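Local coordinates for SusD-like protein BACOVA_02651 (Bacteroides ovatus, PDB 5E75) that binds polysaccharide at the cell surface and probably captures xyloglucan before its transport into the periplasm for degradation, at residues 311-319 with 331-341; 261-269 with 275-283. All coordinates share one frame; numbering follows the deposited sequence.

Contact 1. Residues 311-319 with 331-341; sequences YSYICIKDG and KKGVPGGPDDD
With CG set anti to its carbonyl carbon (chi1 -72°), D340 presents its carboxylate to the backbone N-H groups of C315 and I316, while K331, bent at chi2 and chi4, threads its chain past Y311, Y313 and I314. The aspartate shows how one buried carboxylate can organise two irregular loops. Its OD2 takes the N-H of C315 at 2.9 Å and, from the opposite face of the carboxylate plane, the N-H of G337 in its own segment. OD1 receives I316 N at 2.9 Å in a nearly straight bond (169°), together with a water that also accepts from K317 N. Four bonds thus grip the carboxylate and limit its rotation. A second water donates to both Y313 O and D340 O.

Farther along, the lysine's aliphatic part does the packing. K331 CG lies 3.9 Å from Y311 CE2, and K331 CE comes within 3.6 Å of Y313 OH. The ammonium turns back to its own segment, where K331 NZ donates to V334 O at 2.8 Å. I314 CD1 approaches this chain end to end and rests 3.5 Å from P335 O, beside G336, which has no side chain. Outside the pair, Y311 OH is bonded to N301 O and the Y313 ring makes a cation-pi contact with K235. D340, at the centre of an inverse gamma turn, thus closes its own turn through G337 N while taking two backbone N-H groups of the facing loop, and so joins the loops on either side of strand 321-322 in the SusD fold.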
# COMPACT_ATOMS: atom_id res chain seq x y z
N TYR A 311 20.31 -7.95 -12.50
CA TYR A 311 19.28 -8.82 -11.96
C TYR A 311 19.48 -10.24 -12.49
O TYR A 311 19.22 -10.50 -13.66
CB TYR A 311 17.89 -8.30 -12.37
CG TYR A 311 17.66 -6.90 -11.86
CD1 TYR A 311 18.21 -5.80 -12.49
CD2 TYR A 311 16.90 -6.67 -10.72
CE1 TYR A 311 18.04 -4.52 -12.00
CE2 TYR A 311 16.72 -5.40 -10.22
CZ TYR A 311 17.28 -4.32 -10.87
OH TYR A 311 17.15 -3.02 -10.43
N SER A 312 19.91 -11.16 -11.64
CA SER A 312 20.14 -12.54 -12.09
C SER A 312 18.85 -13.26 -12.42
O SER A 312 18.86 -14.25 -13.16
CB SER A 312 20.88 -13.32 -11.02
OG SER A 312 20.13 -13.36 -9.84
N TYR A 313 17.74 -12.74 -11.90
CA TYR A 313 16.45 -13.44 -11.92
C TYR A 313 15.45 -12.85 -12.92
O TYR A 313 14.28 -13.26 -12.96
CB TYR A 313 15.87 -13.48 -10.50
CG TYR A 313 15.62 -12.13 -9.85
CD1 TYR A 313 16.60 -11.49 -9.10
CD2 TYR A 313 14.39 -11.51 -9.96
CE1 TYR A 313 16.37 -10.26 -8.49
CE2 TYR A 313 14.15 -10.28 -9.37
CZ TYR A 313 15.13 -9.66 -8.64
OH TYR A 313 14.86 -8.44 -8.03
N ILE A 314 15.93 -11.89 -13.72
CA ILE A 314 15.18 -11.32 -14.83
C ILE A 314 15.97 -11.64 -16.10
O ILE A 314 17.19 -11.57 -16.09
CB ILE A 314 15.05 -9.78 -14.66
CG1 ILE A 314 14.35 -9.42 -13.34
CG2 ILE A 314 14.31 -9.16 -15.85
CD1 ILE A 314 12.90 -9.88 -13.24
N CYS A 315 15.27 -12.03 -17.18
CA CYS A 315 15.93 -12.47 -18.41
C CYS A 315 16.89 -13.60 -18.10
O CYS A 315 18.05 -13.59 -18.53
CB CYS A 315 16.68 -11.33 -19.09
SG CYS A 315 15.62 -9.95 -19.48
N ILE A 316 16.40 -14.59 -17.37
CA ILE A 316 17.24 -15.69 -16.89
C ILE A 316 17.85 -16.48 -18.06
O ILE A 316 19.00 -16.90 -17.97
CB ILE A 316 16.43 -16.64 -15.98
CG1 ILE A 316 15.97 -15.93 -14.70
CG2 ILE A 316 17.25 -17.88 -15.63
CD1 ILE A 316 15.01 -16.75 -13.84
N LYS A 317 17.09 -16.64 -19.14
CA LYS A 317 17.57 -17.35 -20.33
C LYS A 317 18.65 -16.60 -21.10
O LYS A 317 19.29 -17.18 -21.98
CB LYS A 317 16.42 -17.63 -21.30
CG LYS A 317 15.38 -18.59 -20.80
CD LYS A 317 14.26 -18.77 -21.84
CE LYS A 317 13.61 -17.44 -22.22
NZ LYS A 317 12.42 -17.64 -23.09
N ASP A 318 18.85 -15.32 -20.78
CA ASP A 318 19.89 -14.52 -21.40
C ASP A 318 20.94 -14.12 -20.37
O ASP A 318 21.61 -13.10 -20.53
CB ASP A 318 19.31 -13.26 -22.06
CG ASP A 318 18.48 -13.57 -23.29
OD1 ASP A 318 18.82 -14.52 -24.04
OD2 ASP A 318 17.48 -12.86 -23.53
N GLY A 319 21.06 -14.91 -19.31
CA GLY A 319 22.11 -14.74 -18.31
C GLY A 319 21.89 -13.61 -17.31
O GLY A 319 22.83 -13.09 -16.71
N LYS A 331 10.90 -1.47 -10.90
CA LYS A 331 11.22 -2.89 -10.81
C LYS A 331 10.21 -3.67 -9.97
O LYS A 331 9.81 -4.77 -10.34
CB LYS A 331 12.63 -3.12 -10.25
CG LYS A 331 12.95 -4.60 -9.88
CD LYS A 331 12.93 -5.54 -11.08
CE LYS A 331 12.79 -6.99 -10.65
NZ LYS A 331 11.43 -7.26 -10.13
N LYS A 332 9.78 -3.12 -8.84
CA LYS A 332 8.82 -3.81 -8.00
C LYS A 332 7.45 -3.89 -8.65
O LYS A 332 6.86 -2.86 -8.95
CB LYS A 332 8.71 -3.13 -6.64
CG LYS A 332 7.91 -3.94 -5.64
CD LYS A 332 7.85 -3.29 -4.25
CE LYS A 332 9.19 -3.22 -3.56
NZ LYS A 332 9.08 -2.52 -2.23
N GLY A 333 6.95 -5.10 -8.86
CA GLY A 333 5.74 -5.32 -9.63
C GLY A 333 6.01 -5.71 -11.08
O GLY A 333 5.07 -5.94 -11.84
N VAL A 334 7.29 -5.80 -11.45
CA VAL A 334 7.71 -6.14 -12.81
C VAL A 334 8.54 -7.41 -12.65
O VAL A 334 9.74 -7.36 -12.39
CB VAL A 334 8.52 -4.97 -13.42
CG1 VAL A 334 9.08 -5.34 -14.80
CG2 VAL A 334 7.65 -3.75 -13.52
N PRO A 335 7.89 -8.58 -12.76
CA PRO A 335 8.52 -9.83 -12.35
C PRO A 335 9.33 -10.53 -13.44
O PRO A 335 9.84 -11.64 -13.23
CB PRO A 335 7.33 -10.69 -11.95
CG PRO A 335 6.27 -10.27 -12.89
CD PRO A 335 6.45 -8.77 -13.05
N GLY A 336 9.46 -9.88 -14.60
CA GLY A 336 10.17 -10.47 -15.72
C GLY A 336 9.23 -11.08 -16.74
O GLY A 336 8.02 -10.82 -16.75
N GLY A 337 9.80 -11.91 -17.61
CA GLY A 337 9.02 -12.58 -18.63
C GLY A 337 8.37 -13.85 -18.15
O GLY A 337 8.59 -14.31 -17.02
N PRO A 338 7.55 -14.45 -19.01
CA PRO A 338 6.86 -15.70 -18.67
C PRO A 338 7.80 -16.79 -18.14
O PRO A 338 7.40 -17.54 -17.24
CB PRO A 338 6.27 -16.12 -20.01
CG PRO A 338 6.09 -14.86 -20.76
CD PRO A 338 7.21 -13.97 -20.36
N ASP A 339 9.02 -16.87 -18.65
CA ASP A 339 9.93 -17.93 -18.26
C ASP A 339 10.89 -17.58 -17.15
O ASP A 339 11.75 -18.40 -16.82
CB ASP A 339 10.77 -18.38 -19.45
CG ASP A 339 9.95 -18.87 -20.58
OD1 ASP A 339 8.86 -19.42 -20.33
OD2 ASP A 339 10.40 -18.70 -21.71
N ASP A 340 10.76 -16.39 -16.57
CA ASP A 340 11.64 -15.99 -15.47
C ASP A 340 11.12 -16.51 -14.12
O ASP A 340 10.79 -15.74 -13.20
CB ASP A 340 11.81 -14.47 -15.44
CG ASP A 340 12.67 -13.96 -16.59
OD1 ASP A 340 13.57 -14.71 -17.05
OD2 ASP A 340 12.46 -12.80 -17.03
N ASP A 341 11.04 -17.84 -14.01
CA ASP A 341 10.46 -18.52 -12.86
C ASP A 341 9.03 -18.04 -12.61
O ASP A 341 8.59 -17.98 -11.46
CB ASP A 341 11.36 -18.36 -11.61
CG ASP A 341 12.71 -19.06 -11.76
OD1 ASP A 341 12.82 -20.02 -12.56
OD2 ASP A 341 13.65 -18.66 -11.05
O HOH W 1 12.44 -14.44 -11.43
O HOH W 2 14.14 -16.11 -19.26

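Contact 2. Residues 261-269 with 275-283; sequences TLLSDLAFS and GVNCWSSYN
The CB of S264 sits almost directly over the six-membered ring of W279, 3.4 Å from its centroid and 17° off the ring normal, a close CH-pi contact made by a serine rather than by a hydrophobic side chain. The indole is steered there by chi1 of 47°, which places CG between the backbone N and the carbonyl carbon and folds the ring back over the short helix. At its edge, W279 NE1 donates to D265 OD1 at 2.8 Å. The acceptor lies near the ring plane, but the N-H comes in 69° out of the carboxylate plane, the two flat groups being nearly perpendicular. With one face against S264 and the N-H bonded at the edge, the tilt of the ring is largely fixed, although the residue remains exposed. A solvent-facing tryptophan held in this way is consistent with the aromatic surfaces that polysaccharide-binding proteins commonly use against sugar rings, though a role for W279 in glycan binding is only an inference.

Bonds from backbone N-H groups and serine hydroxyls hold the loop against the helix end. S264 O accepts W279 N at 2.9 Å, and S264 OG donates to N277 O at 2.8 Å; the same hydroxyl is also bonded to M349 N. A267, the first residue to leave helical geometry, offers its O to S280 N at 3.0 Å. S280 OG works in both directions: it donates to D265 O at 2.9 Å and accepts Y282 N at 3.2 Å, forming an ST turn. Beside these polar links, A267 CB packs 3.8 Å from C278 CB, and a water joins F268 O to S280 O.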
# COMPACT_ATOMS: atom_id res chain seq x y z
N THR A 261 -4.06 -6.70 -13.13
CA THR A 261 -3.95 -6.11 -14.46
C THR A 261 -2.90 -5.01 -14.60
O THR A 261 -2.85 -4.34 -15.63
CB THR A 261 -5.31 -5.58 -14.95
OG1 THR A 261 -5.83 -4.62 -14.04
CG2 THR A 261 -6.28 -6.69 -15.07
N LEU A 262 -2.02 -4.85 -13.61
CA LEU A 262 -1.08 -3.73 -13.56
C LEU A 262 0.19 -3.92 -14.39
O LEU A 262 0.92 -2.95 -14.56
CB LEU A 262 -0.68 -3.47 -12.12
CG LEU A 262 -1.77 -2.88 -11.22
CD1 LEU A 262 -1.26 -2.81 -9.78
CD2 LEU A 262 -2.24 -1.51 -11.72
N LEU A 263 0.46 -5.13 -14.88
CA LEU A 263 1.77 -5.47 -15.48
C LEU A 263 2.23 -4.44 -16.50
O LEU A 263 3.36 -3.94 -16.45
CB LEU A 263 1.71 -6.88 -16.10
CG LEU A 263 2.95 -7.64 -16.59
CD1 LEU A 263 3.46 -7.18 -17.94
CD2 LEU A 263 4.06 -7.57 -15.57
N SER A 264 1.35 -4.12 -17.44
CA SER A 264 1.73 -3.30 -18.58
C SER A 264 1.88 -1.82 -18.22
O SER A 264 2.61 -1.07 -18.89
CB SER A 264 0.71 -3.49 -19.70
OG SER A 264 0.70 -4.83 -20.15
N ASP A 265 1.20 -1.39 -17.16
CA ASP A 265 1.29 -0.00 -16.70
C ASP A 265 2.52 0.25 -15.83
O ASP A 265 2.90 1.40 -15.63
CB ASP A 265 0.02 0.40 -15.97
CG ASP A 265 -1.16 0.62 -16.92
OD1 ASP A 265 -1.15 1.61 -17.67
OD2 ASP A 265 -2.09 -0.20 -16.91
N LEU A 266 3.13 -0.82 -15.32
CA LEU A 266 4.32 -0.72 -14.47
C LEU A 266 5.61 -0.96 -15.26
O LEU A 266 6.62 -0.31 -15.03
CB LEU A 266 4.25 -1.72 -13.32
CG LEU A 266 3.07 -1.58 -12.35
CD1 LEU A 266 3.12 -2.67 -11.30
CD2 LEU A 266 3.06 -0.20 -11.69
N ALA A 267 5.57 -1.89 -16.22
CA ALA A 267 6.76 -2.28 -16.97
C ALA A 267 7.08 -1.28 -18.09
O ALA A 267 6.23 -0.94 -18.89
CB ALA A 267 6.60 -3.71 -17.54
N PHE A 268 8.34 -0.84 -18.14
CA PHE A 268 8.76 0.24 -19.03
C PHE A 268 9.16 -0.24 -20.43
O PHE A 268 9.19 0.56 -21.37
CB PHE A 268 9.94 1.02 -18.42
CG PHE A 268 11.28 0.35 -18.58
CD1 PHE A 268 11.66 -0.71 -17.77
CD2 PHE A 268 12.17 0.79 -19.55
CE1 PHE A 268 12.91 -1.31 -17.92
CE2 PHE A 268 13.40 0.19 -19.70
CZ PHE A 268 13.77 -0.86 -18.89
N SER A 269 9.47 -1.53 -20.55
CA SER A 269 10.01 -2.06 -21.80
C SER A 269 9.81 -3.56 -21.91
O SER A 269 9.92 -4.29 -20.92
CB SER A 269 11.49 -1.78 -21.90
OG SER A 269 12.05 -2.48 -23.01
N GLY A 275 8.98 -9.85 -23.86
CA GLY A 275 8.28 -9.50 -25.09
C GLY A 275 6.81 -9.15 -24.93
O GLY A 275 6.16 -8.74 -25.87
N VAL A 276 6.28 -9.31 -23.72
CA VAL A 276 4.89 -8.98 -23.44
C VAL A 276 4.67 -7.45 -23.51
O VAL A 276 5.47 -6.68 -22.97
CB VAL A 276 4.48 -9.53 -22.06
CG1 VAL A 276 3.18 -8.90 -21.56
CG2 VAL A 276 4.38 -11.05 -22.12
N ASN A 277 3.59 -7.02 -24.15
CA ASN A 277 3.32 -5.60 -24.37
C ASN A 277 3.23 -4.83 -23.05
O ASN A 277 2.64 -5.31 -22.09
CB ASN A 277 2.03 -5.41 -25.16
CG ASN A 277 2.12 -5.95 -26.57
OD1 ASN A 277 3.17 -5.88 -27.21
ND2 ASN A 277 1.02 -6.50 -27.06
N CYS A 278 3.82 -3.64 -23.04
CA CYS A 278 3.81 -2.78 -21.85
C CYS A 278 4.05 -1.35 -22.30
O CYS A 278 4.44 -1.13 -23.45
CB CYS A 278 4.85 -3.25 -20.85
SG CYS A 278 6.51 -3.25 -21.48
N TRP A 279 3.86 -0.37 -21.41
CA TRP A 279 3.88 1.03 -21.82
C TRP A 279 4.14 2.02 -20.67
O TRP A 279 3.77 3.18 -20.76
CB TRP A 279 2.56 1.37 -22.51
CG TRP A 279 1.35 0.90 -21.75
CD1 TRP A 279 0.77 1.50 -20.67
CD2 TRP A 279 0.56 -0.26 -22.04
NE1 TRP A 279 -0.34 0.77 -20.26
CE2 TRP A 279 -0.48 -0.31 -21.08
CE3 TRP A 279 0.63 -1.27 -23.00
CZ2 TRP A 279 -1.45 -1.34 -21.07
CZ3 TRP A 279 -0.31 -2.29 -22.99
CH2 TRP A 279 -1.34 -2.31 -22.03
N SER A 280 4.79 1.58 -19.61
CA SER A 280 4.98 2.47 -18.46
C SER A 280 5.94 3.61 -18.77
O SER A 280 7.01 3.38 -19.33
CB SER A 280 5.53 1.71 -17.26
OG SER A 280 5.51 2.54 -16.10
N SER A 281 5.57 4.81 -18.34
CA SER A 281 6.49 5.94 -18.33
C SER A 281 6.79 6.42 -16.91
O SER A 281 7.35 7.50 -16.71
CB SER A 281 5.96 7.08 -19.19
OG SER A 281 4.71 7.55 -18.72
N TYR A 282 6.42 5.64 -15.90
CA TYR A 282 6.79 5.98 -14.53
C TYR A 282 8.29 5.86 -14.29
O TYR A 282 8.95 4.93 -14.77
CB TYR A 282 6.08 5.08 -13.51
CG TYR A 282 4.58 5.24 -13.45
CD1 TYR A 282 3.99 6.48 -13.27
CD2 TYR A 282 3.76 4.14 -13.59
CE1 TYR A 282 2.61 6.61 -13.21
CE2 TYR A 282 2.38 4.26 -13.54
CZ TYR A 282 1.82 5.49 -13.35
OH TYR A 282 0.45 5.60 -13.30
N ASN A 283 8.82 6.78 -13.51
CA ASN A 283 10.17 6.66 -12.98
C ASN A 283 10.19 7.00 -11.50
O ASN A 283 9.50 7.94 -11.08
CB ASN A 283 11.13 7.60 -13.70
CG ASN A 283 11.40 7.18 -15.11
OD1 ASN A 283 12.14 6.25 -15.35
ND2 ASN A 283 10.79 7.89 -16.05
O HOH W 3 7.09 2.51 -22.15

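Both contacts are partly buried and lie in series along the SusD family region, their centres 14 Å apart. They share one small apolar seam: V334 and P335 of contact 1 pack on L263, L266 and A267 of contact 2, so the loop 331-341 rests on the short helix 263-266. Their chemistry differs with the elements they hold. Contact 1 joins two loops through a buried carboxylate and waters, while its charged K317 and D339, both exposed, lie at the surface. Contact 2 lays a loop along a helix end, where backbone carbonyls supply most of the acceptors, serine hydroxyls serve as donors, and an aromatic ring occupies the exposed side.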